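Local atomic coordinates of cytolethal distending toxin subunit A (Haemophilus ducreyi, PDB entry 1SR4), a protein that pairs with subunit C in a lectin-like heterodimer that is probably required to deliver the genotoxic subunit B to host cells. Residues A[121-126]-A[140-145]; A[161-166]-A[176-181]; A[152-157]-A[191-196]. All coordinates share one frame; numbering follows the deposited sequence.

Interaction 1 (A[121-126]-A[140-145]); sequences VEAYGN and QEFELL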
# COMPACT_ATOMS: atom_id res chain seq x y z
N VAL A 121 -5.08 -22.04 -0.71
CA VAL A 121 -6.49 -21.86 -0.39
C VAL A 121 -7.21 -22.28 -1.66
O VAL A 121 -6.77 -21.91 -2.76
CB VAL A 121 -6.84 -20.38 -0.08
CG1 VAL A 121 -8.35 -20.19 -0.11
CG2 VAL A 121 -6.27 -19.96 1.32
N GLU A 122 -8.29 -23.03 -1.52
CA GLU A 122 -9.04 -23.50 -2.70
C GLU A 122 -10.56 -23.50 -2.47
O GLU A 122 -11.04 -24.00 -1.45
CB GLU A 122 -8.60 -24.93 -3.04
CG GLU A 122 -9.16 -25.43 -4.37
CD GLU A 122 -8.63 -26.79 -4.77
OE1 GLU A 122 -7.41 -27.05 -4.60
OE2 GLU A 122 -9.44 -27.60 -5.28
N ALA A 123 -11.31 -22.93 -3.41
CA ALA A 123 -12.76 -22.90 -3.29
C ALA A 123 -13.24 -24.33 -3.56
O ALA A 123 -12.84 -24.95 -4.55
CB ALA A 123 -13.37 -21.96 -4.33
N TYR A 124 -14.09 -24.84 -2.67
CA TYR A 124 -14.62 -26.20 -2.80
C TYR A 124 -16.00 -26.28 -2.15
O TYR A 124 -16.18 -25.88 -0.99
CB TYR A 124 -13.68 -27.20 -2.13
CG TYR A 124 -14.30 -28.58 -2.05
CD1 TYR A 124 -14.35 -29.40 -3.18
CD2 TYR A 124 -14.94 -29.01 -0.89
CE1 TYR A 124 -15.03 -30.61 -3.15
CE2 TYR A 124 -15.62 -30.21 -0.85
CZ TYR A 124 -15.66 -31.01 -1.99
OH TYR A 124 -16.36 -32.20 -1.97
N GLY A 125 -16.99 -26.79 -2.90
CA GLY A 125 -18.33 -26.89 -2.36
C GLY A 125 -18.79 -25.52 -1.88
O GLY A 125 -18.67 -24.54 -2.63
N ASN A 126 -19.32 -25.43 -0.66
CA ASN A 126 -19.77 -24.16 -0.12
C ASN A 126 -18.78 -23.51 0.84
O ASN A 126 -19.18 -22.78 1.74
CB ASN A 126 -21.10 -24.31 0.62
CG ASN A 126 -22.23 -24.76 -0.28
OD1 ASN A 126 -22.26 -24.44 -1.47
ND2 ASN A 126 -23.17 -25.51 0.28
N GLN A 140 -8.19 -22.15 -7.14
CA GLN A 140 -7.23 -21.57 -6.19
C GLN A 140 -6.94 -20.10 -6.51
O GLN A 140 -6.09 -19.47 -5.86
CB GLN A 140 -5.93 -22.38 -6.19
CG GLN A 140 -6.09 -23.78 -5.60
CD GLN A 140 -4.81 -24.58 -5.59
OE1 GLN A 140 -3.75 -24.10 -6.02
NE2 GLN A 140 -4.89 -25.79 -5.08
N GLU A 141 -7.67 -19.55 -7.47
CA GLU A 141 -7.50 -18.15 -7.86
C GLU A 141 -8.66 -17.32 -7.35
O GLU A 141 -9.82 -17.74 -7.45
CB GLU A 141 -7.40 -18.02 -9.38
CG GLU A 141 -6.10 -18.55 -9.98
CD GLU A 141 -5.87 -18.04 -11.39
OE1 GLU A 141 -5.31 -16.94 -11.55
OE2 GLU A 141 -6.29 -18.73 -12.34
N PHE A 142 -8.35 -16.15 -6.80
CA PHE A 142 -9.35 -15.26 -6.24
C PHE A 142 -9.20 -13.82 -6.72
O PHE A 142 -8.09 -13.34 -6.95
CB PHE A 142 -9.28 -15.29 -4.70
CG PHE A 142 -9.56 -16.63 -4.10
CD1 PHE A 142 -10.85 -16.97 -3.69
CD2 PHE A 142 -8.56 -17.58 -3.98
CE1 PHE A 142 -11.14 -18.23 -3.18
CE2 PHE A 142 -8.84 -18.85 -3.47
CZ PHE A 142 -10.14 -19.17 -3.07
N GLU A 143 -10.33 -13.15 -6.89
CA GLU A 143 -10.33 -11.75 -7.28
C GLU A 143 -10.70 -10.98 -6.01
O GLU A 143 -11.72 -11.28 -5.39
CB GLU A 143 -11.38 -11.47 -8.37
CG GLU A 143 -11.50 -9.97 -8.68
CD GLU A 143 -12.34 -9.63 -9.92
OE1 GLU A 143 -13.49 -10.11 -10.03
OE2 GLU A 143 -11.83 -8.86 -10.77
N LEU A 144 -9.88 -10.03 -5.60
CA LEU A 144 -10.23 -9.25 -4.42
C LEU A 144 -10.80 -7.93 -4.92
O LEU A 144 -10.16 -7.22 -5.70
CB LEU A 144 -9.00 -9.01 -3.53
CG LEU A 144 -8.67 -10.16 -2.57
CD1 LEU A 144 -8.43 -11.45 -3.36
CD2 LEU A 144 -7.44 -9.80 -1.74
N LEU A 145 -12.01 -7.64 -4.49
CA LEU A 145 -12.73 -6.44 -4.89
C LEU A 145 -12.64 -5.40 -3.77
O LEU A 145 -13.15 -5.60 -2.68
CB LEU A 145 -14.19 -6.80 -5.15
CG LEU A 145 -14.51 -8.13 -5.88
CD1 LEU A 145 -16.01 -8.42 -5.78
CD2 LEU A 145 -14.08 -8.05 -7.33
O HOH W 1 -5.19 -19.81 -3.42
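Gln140 carries the polar half of this contact, and its side chain lies alongside the strand that ends at Tyr124. From CB, which rests 3.6 Å from Val121 O, the chain leaves with CG anti to its own carbonyl carbon (chi1 -68°) and then runs fully extended. CG lies close to Val121 O as well and also meets the aliphatic part of Glu122, whose own extended chain crosses it obliquely, with Glu122 CG 3.7 Å from Gln140 CG. At the tip, Gln140 NE2 donates to Glu122 OE1 over 2.9 Å in a nearly straight bond (162° at the hydrogen). The carboxylate oxygen sits close to the amide plane, whereas NE2 approaches from above the carboxylate plane, the two flat groups being turned 49° apart. The amide is fixed beyond this pair: NE2 also donates to Ile132 O, and OE1 accepts from Ser134 N.

The backbone is joined by water. Water 1 gives one hydrogen to Val121 O at 2.7 Å and the other to Gln140 O, bridging the two backbones where strands 121-124 and 142-145 run at roughly a right angle. It sits in the plane of the Phe142 ring, at its edge.

Phe142 supplies the apolar half. Its CZ reaches Val121 CG1 at 3.6 Å and, more loosely, Ala123 CB at 4.5 Å, while the ring also packs against Ile154 and Leu128 in the interior of this trefoil domain.

A buried carboxylate thus accepts one bond from a neutral amide that is itself fixed in rotation by three. With Arg79 packed against Glu122 as well, the surroundings would probably help Glu122 to remain ionised despite its burial.

Interaction 2 (A[161-166]-A[176-181]); sequences RCVTYN and VTLSVC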
# COMPACT_ATOMS: atom_id res chain seq x y z
N ARG A 161 -18.46 -16.80 -6.44
CA ARG A 161 -19.09 -16.53 -5.14
C ARG A 161 -18.06 -15.93 -4.18
O ARG A 161 -16.86 -16.13 -4.35
CB ARG A 161 -19.68 -17.81 -4.56
CG ARG A 161 -20.84 -18.38 -5.39
CD ARG A 161 -21.71 -19.33 -4.57
NE ARG A 161 -21.03 -20.57 -4.19
CZ ARG A 161 -21.56 -21.49 -3.38
NH1 ARG A 161 -22.77 -21.30 -2.88
NH2 ARG A 161 -20.90 -22.59 -3.07
N CYS A 162 -18.52 -15.20 -3.17
CA CYS A 162 -17.63 -14.55 -2.22
C CYS A 162 -17.50 -15.24 -0.87
O CYS A 162 -18.43 -15.87 -0.38
CB CYS A 162 -18.08 -13.10 -2.05
SG CYS A 162 -17.67 -12.12 -3.53
N VAL A 163 -16.31 -15.11 -0.29
CA VAL A 163 -15.99 -15.71 1.01
C VAL A 163 -16.80 -14.97 2.08
O VAL A 163 -16.64 -13.76 2.30
CB VAL A 163 -14.49 -15.61 1.28
CG1 VAL A 163 -14.14 -16.27 2.61
CG2 VAL A 163 -13.73 -16.27 0.12
N THR A 164 -17.67 -15.72 2.74
CA THR A 164 -18.60 -15.20 3.74
C THR A 164 -18.36 -15.80 5.12
O THR A 164 -17.93 -16.95 5.23
CB THR A 164 -20.04 -15.56 3.29
OG1 THR A 164 -20.21 -15.16 1.92
CG2 THR A 164 -21.10 -14.90 4.17
N TYR A 165 -18.64 -15.04 6.18
CA TYR A 165 -18.45 -15.55 7.53
C TYR A 165 -19.40 -14.84 8.49
O TYR A 165 -19.94 -13.79 8.17
CB TYR A 165 -17.01 -15.33 7.99
CG TYR A 165 -16.63 -13.86 8.08
CD1 TYR A 165 -16.72 -13.17 9.30
CD2 TYR A 165 -16.23 -13.17 6.95
CE1 TYR A 165 -16.40 -11.81 9.37
CE2 TYR A 165 -15.91 -11.82 7.00
CZ TYR A 165 -16.00 -11.13 8.20
OH TYR A 165 -15.72 -9.78 8.22
N ASN A 166 -19.58 -15.43 9.67
CA ASN A 166 -20.43 -14.82 10.68
C ASN A 166 -19.56 -14.10 11.71
O ASN A 166 -18.82 -14.73 12.44
CB ASN A 166 -21.26 -15.89 11.40
CG ASN A 166 -20.39 -17.04 11.94
OD1 ASN A 166 -19.61 -17.66 11.19
ND2 ASN A 166 -20.54 -17.33 13.23
N VAL A 176 -16.69 -20.30 7.69
CA VAL A 176 -16.38 -19.69 6.40
C VAL A 176 -17.08 -20.40 5.24
O VAL A 176 -16.90 -21.60 5.04
CB VAL A 176 -14.86 -19.69 6.17
CG1 VAL A 176 -14.52 -19.00 4.87
CG2 VAL A 176 -14.15 -19.00 7.36
N THR A 177 -17.86 -19.66 4.48
CA THR A 177 -18.60 -20.25 3.37
C THR A 177 -18.44 -19.40 2.13
O THR A 177 -17.77 -18.37 2.15
CB THR A 177 -20.11 -20.33 3.70
OG1 THR A 177 -20.60 -19.01 3.99
CG2 THR A 177 -20.36 -21.21 4.94
N LEU A 178 -19.08 -19.85 1.05
CA LEU A 178 -19.08 -19.11 -0.21
C LEU A 178 -20.55 -18.83 -0.53
O LEU A 178 -21.39 -19.73 -0.45
CB LEU A 178 -18.47 -19.95 -1.33
CG LEU A 178 -16.96 -20.14 -1.26
CD1 LEU A 178 -16.49 -21.06 -2.38
CD2 LEU A 178 -16.29 -18.76 -1.38
N SER A 179 -20.88 -17.59 -0.85
CA SER A 179 -22.26 -17.26 -1.21
C SER A 179 -22.30 -16.07 -2.16
O SER A 179 -21.26 -15.49 -2.49
CB SER A 179 -23.11 -16.99 0.05
OG SER A 179 -22.59 -15.89 0.79
N VAL A 180 -23.50 -15.69 -2.59
CA VAL A 180 -23.63 -14.60 -3.54
C VAL A 180 -22.91 -13.35 -3.03
O VAL A 180 -23.01 -12.99 -1.86
CB VAL A 180 -25.13 -14.30 -3.84
CG1 VAL A 180 -25.85 -13.87 -2.57
CG2 VAL A 180 -25.25 -13.24 -4.91
N CYS A 181 -22.18 -12.69 -3.92
CA CYS A 181 -21.44 -11.48 -3.56
C CYS A 181 -22.31 -10.25 -3.43
O CYS A 181 -22.50 -9.53 -4.40
CB CYS A 181 -20.37 -11.19 -4.61
SG CYS A 181 -19.16 -12.53 -4.86
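Four backbone hydrogen bonds join these strands as an antiparallel ladder. Cys162 and Ser179 form one hydrogen-bonded pair, Thr164 and Thr177 another; the bond from Thr164 N to Thr177 O is the shortest and straightest, at 2.7 Å and 177°. Between them the non-hydrogen-bonded pair Val163 and Leu178 is supported by weak CA-H...O contacts, such as Leu178 CA to Cys162 O at 3.3 Å.

Hydroxyls add a second network on the face shared by Thr164 and Ser179. Ser179 OG, set between its backbone N and carbonyl carbon, donates to Thr164 OG1 over 2.7 Å. Thr164 OG1 in turn donates to Cys162 O from above the carbonyl plane, so that this oxygen, already bound by Ser179 N, serves two donors.

The strands make a beta hairpin within the ricin-type beta-trefoil domain, and a disulfide staples its open end: Cys162 SG and Cys181 SG are bonded at 2.0 Å with a torsion of 94° about the S-S bond.

Apolar packing occupies the other face, where Val163 CG1 meets Val176 CG1 at 3.6 Å and Val163 CG2 leans on Leu178 CD2. Leu128 touches both valines.

Arg161 bends at chi3 (-67°) to lay one guanidinium face over Leu178 O, 3.2 Å from NH1. That approach is no hydrogen bond; Arg161 NE donates instead to Gln159 and NH2 to Asn126.

Interaction 3 (A[152-157]-A[191-196]); sequences VVIKSV and QTWYLA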
# COMPACT_ATOMS: atom_id res chain seq x y z
N VAL A 152 -11.57 -5.40 1.62
CA VAL A 152 -11.79 -6.11 0.36
C VAL A 152 -12.80 -7.24 0.51
O VAL A 152 -13.05 -7.74 1.61
CB VAL A 152 -10.48 -6.76 -0.21
CG1 VAL A 152 -9.44 -5.70 -0.54
CG2 VAL A 152 -9.92 -7.78 0.80
N VAL A 153 -13.41 -7.63 -0.61
CA VAL A 153 -14.31 -8.76 -0.63
C VAL A 153 -13.53 -9.78 -1.46
O VAL A 153 -12.90 -9.42 -2.46
CB VAL A 153 -15.67 -8.38 -1.26
CG1 VAL A 153 -16.45 -9.62 -1.71
CG2 VAL A 153 -16.50 -7.66 -0.21
N ILE A 154 -13.53 -11.04 -1.02
CA ILE A 154 -12.77 -12.09 -1.71
C ILE A 154 -13.69 -12.96 -2.56
O ILE A 154 -14.54 -13.69 -2.03
CB ILE A 154 -12.03 -12.96 -0.70
CG1 ILE A 154 -11.16 -12.07 0.20
CG2 ILE A 154 -11.20 -13.99 -1.43
CD1 ILE A 154 -10.49 -12.82 1.36
N LYS A 155 -13.52 -12.88 -3.87
CA LYS A 155 -14.37 -13.63 -4.79
C LYS A 155 -13.69 -14.83 -5.44
O LYS A 155 -12.64 -14.70 -6.08
CB LYS A 155 -14.89 -12.67 -5.87
CG LYS A 155 -15.98 -13.24 -6.76
CD LYS A 155 -16.42 -12.16 -7.75
CE LYS A 155 -17.66 -12.58 -8.53
NZ LYS A 155 -18.00 -11.54 -9.55
N SER A 156 -14.29 -16.00 -5.26
CA SER A 156 -13.78 -17.21 -5.89
C SER A 156 -14.01 -17.03 -7.39
O SER A 156 -15.14 -16.77 -7.83
CB SER A 156 -14.55 -18.44 -5.41
OG SER A 156 -14.31 -19.55 -6.28
N VAL A 157 -12.96 -17.15 -8.19
CA VAL A 157 -13.14 -17.00 -9.63
C VAL A 157 -13.83 -18.22 -10.23
O VAL A 157 -14.67 -18.10 -11.12
CB VAL A 157 -11.80 -16.76 -10.33
CG1 VAL A 157 -12.00 -16.76 -11.85
CG2 VAL A 157 -11.20 -15.43 -9.87
N GLN A 191 -18.98 -10.08 4.45
CA GLN A 191 -18.08 -10.51 3.39
C GLN A 191 -16.87 -9.61 3.29
O GLN A 191 -16.12 -9.68 2.31
CB GLN A 191 -18.81 -10.55 2.03
CG GLN A 191 -19.98 -11.53 1.97
CD GLN A 191 -20.62 -11.59 0.59
OE1 GLN A 191 -20.73 -10.57 -0.10
NE2 GLN A 191 -21.04 -12.79 0.18
N THR A 192 -16.65 -8.75 4.29
CA THR A 192 -15.48 -7.87 4.21
C THR A 192 -14.32 -8.41 5.04
O THR A 192 -14.50 -8.87 6.17
CB THR A 192 -15.79 -6.40 4.64
OG1 THR A 192 -16.49 -6.39 5.87
CG2 THR A 192 -16.68 -5.72 3.61
N TRP A 193 -13.14 -8.35 4.44
CA TRP A 193 -11.89 -8.82 5.03
C TRP A 193 -10.84 -7.74 4.97
O TRP A 193 -10.89 -6.87 4.09
CB TRP A 193 -11.37 -10.01 4.23
CG TRP A 193 -12.24 -11.23 4.30
CD1 TRP A 193 -13.33 -11.53 3.52
CD2 TRP A 193 -12.10 -12.30 5.23
NE1 TRP A 193 -13.87 -12.75 3.92
CE2 TRP A 193 -13.13 -13.23 4.97
CE3 TRP A 193 -11.19 -12.56 6.27
CZ2 TRP A 193 -13.28 -14.41 5.71
CZ3 TRP A 193 -11.34 -13.74 7.01
CH2 TRP A 193 -12.38 -14.65 6.72
N TYR A 194 -9.87 -7.78 5.89
CA TYR A 194 -8.78 -6.82 5.85
C TYR A 194 -7.49 -7.55 5.50
O TYR A 194 -7.27 -8.70 5.93
CB TYR A 194 -8.56 -6.12 7.21
CG TYR A 194 -9.82 -5.71 7.94
CD1 TYR A 194 -10.81 -4.93 7.33
CD2 TYR A 194 -10.01 -6.07 9.28
CE1 TYR A 194 -11.97 -4.52 8.05
CE2 TYR A 194 -11.16 -5.68 10.00
CZ TYR A 194 -12.13 -4.91 9.38
OH TYR A 194 -13.24 -4.52 10.10
N LEU A 195 -6.64 -6.89 4.72
CA LEU A 195 -5.34 -7.45 4.35
C LEU A 195 -4.51 -6.97 5.54
O LEU A 195 -4.21 -5.78 5.66
CB LEU A 195 -4.88 -6.82 3.02
CG LEU A 195 -5.89 -7.18 1.90
CD1 LEU A 195 -5.62 -6.41 0.62
CD2 LEU A 195 -5.81 -8.67 1.65
N ALA A 196 -4.14 -7.90 6.42
CA ALA A 196 -3.46 -7.55 7.67
C ALA A 196 -2.07 -8.16 7.89
O ALA A 196 -1.67 -9.08 7.17
CB ALA A 196 -4.40 -7.95 8.88
O HOH W 2 -15.63 -11.75 0.75
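Ile154 turns CG1 anti to its carbonyl carbon (chi1 -55°) and extends onward to CD1 (chi2 173°), while Trp193 sets its CG likewise anti to its own carbonyl carbon and its indole roughly across that bond (chi2 86°). The methyl therefore arrives over one face of the indole, in a CH-pi contact with Ile154 CD1 3.9 Å from the centroid of the Trp193 five-membered ring. The two side chains cross at about a right angle.

Beside them a single antiparallel bridge joins the backbones. Val152 N donates to Trp193 O at 3.0 Å and Trp193 N returns a bond to Val152 O at 2.9 Å, each meeting its oxygen nearly along the C=O axis. Two residues on from Val152 and two before Trp193, water 2 continues the link, accepting from Ile154 N and donating to Gln191 O at 2.6 Å, in plane at the indole edge.

Val153 CG2 comes within 3.3 Å of Gln191 O, and Val152 CG1 touches Leu195 CD1. Val153 also packs on Ile155 of the CdtC subunit. Gln191-Thr192-Trp193 spells the QxW motif of ricin-type beta-trefoils, with Trp193 in the core and the Gln191 amide bonded to Gly183 and Thr164.

The three contacts lie within one trefoil domain, with centres 9 to 10 Å apart. Strands 142-146 and 152-156 pair directly, carrying interaction 1 into interaction 3: Leu145 N lies 2.8 Å from Val153 O. Residues 161-166 follow on, with Arg161 O 2.7 Å from Ser156 N. Along the chain, interaction 2 is nested within the loop closed by interaction 3. Tyr165 OH, 2.6 Å from Thr192 O, ties the hairpin to strand 189-196. Interactions 1 and 2 meet where Asn126 OD1 lies 2.8 Å from Arg161 NH2. Subunits B and C both touch segments of interactions 1 and 3, whereas neither touches those of interaction 2.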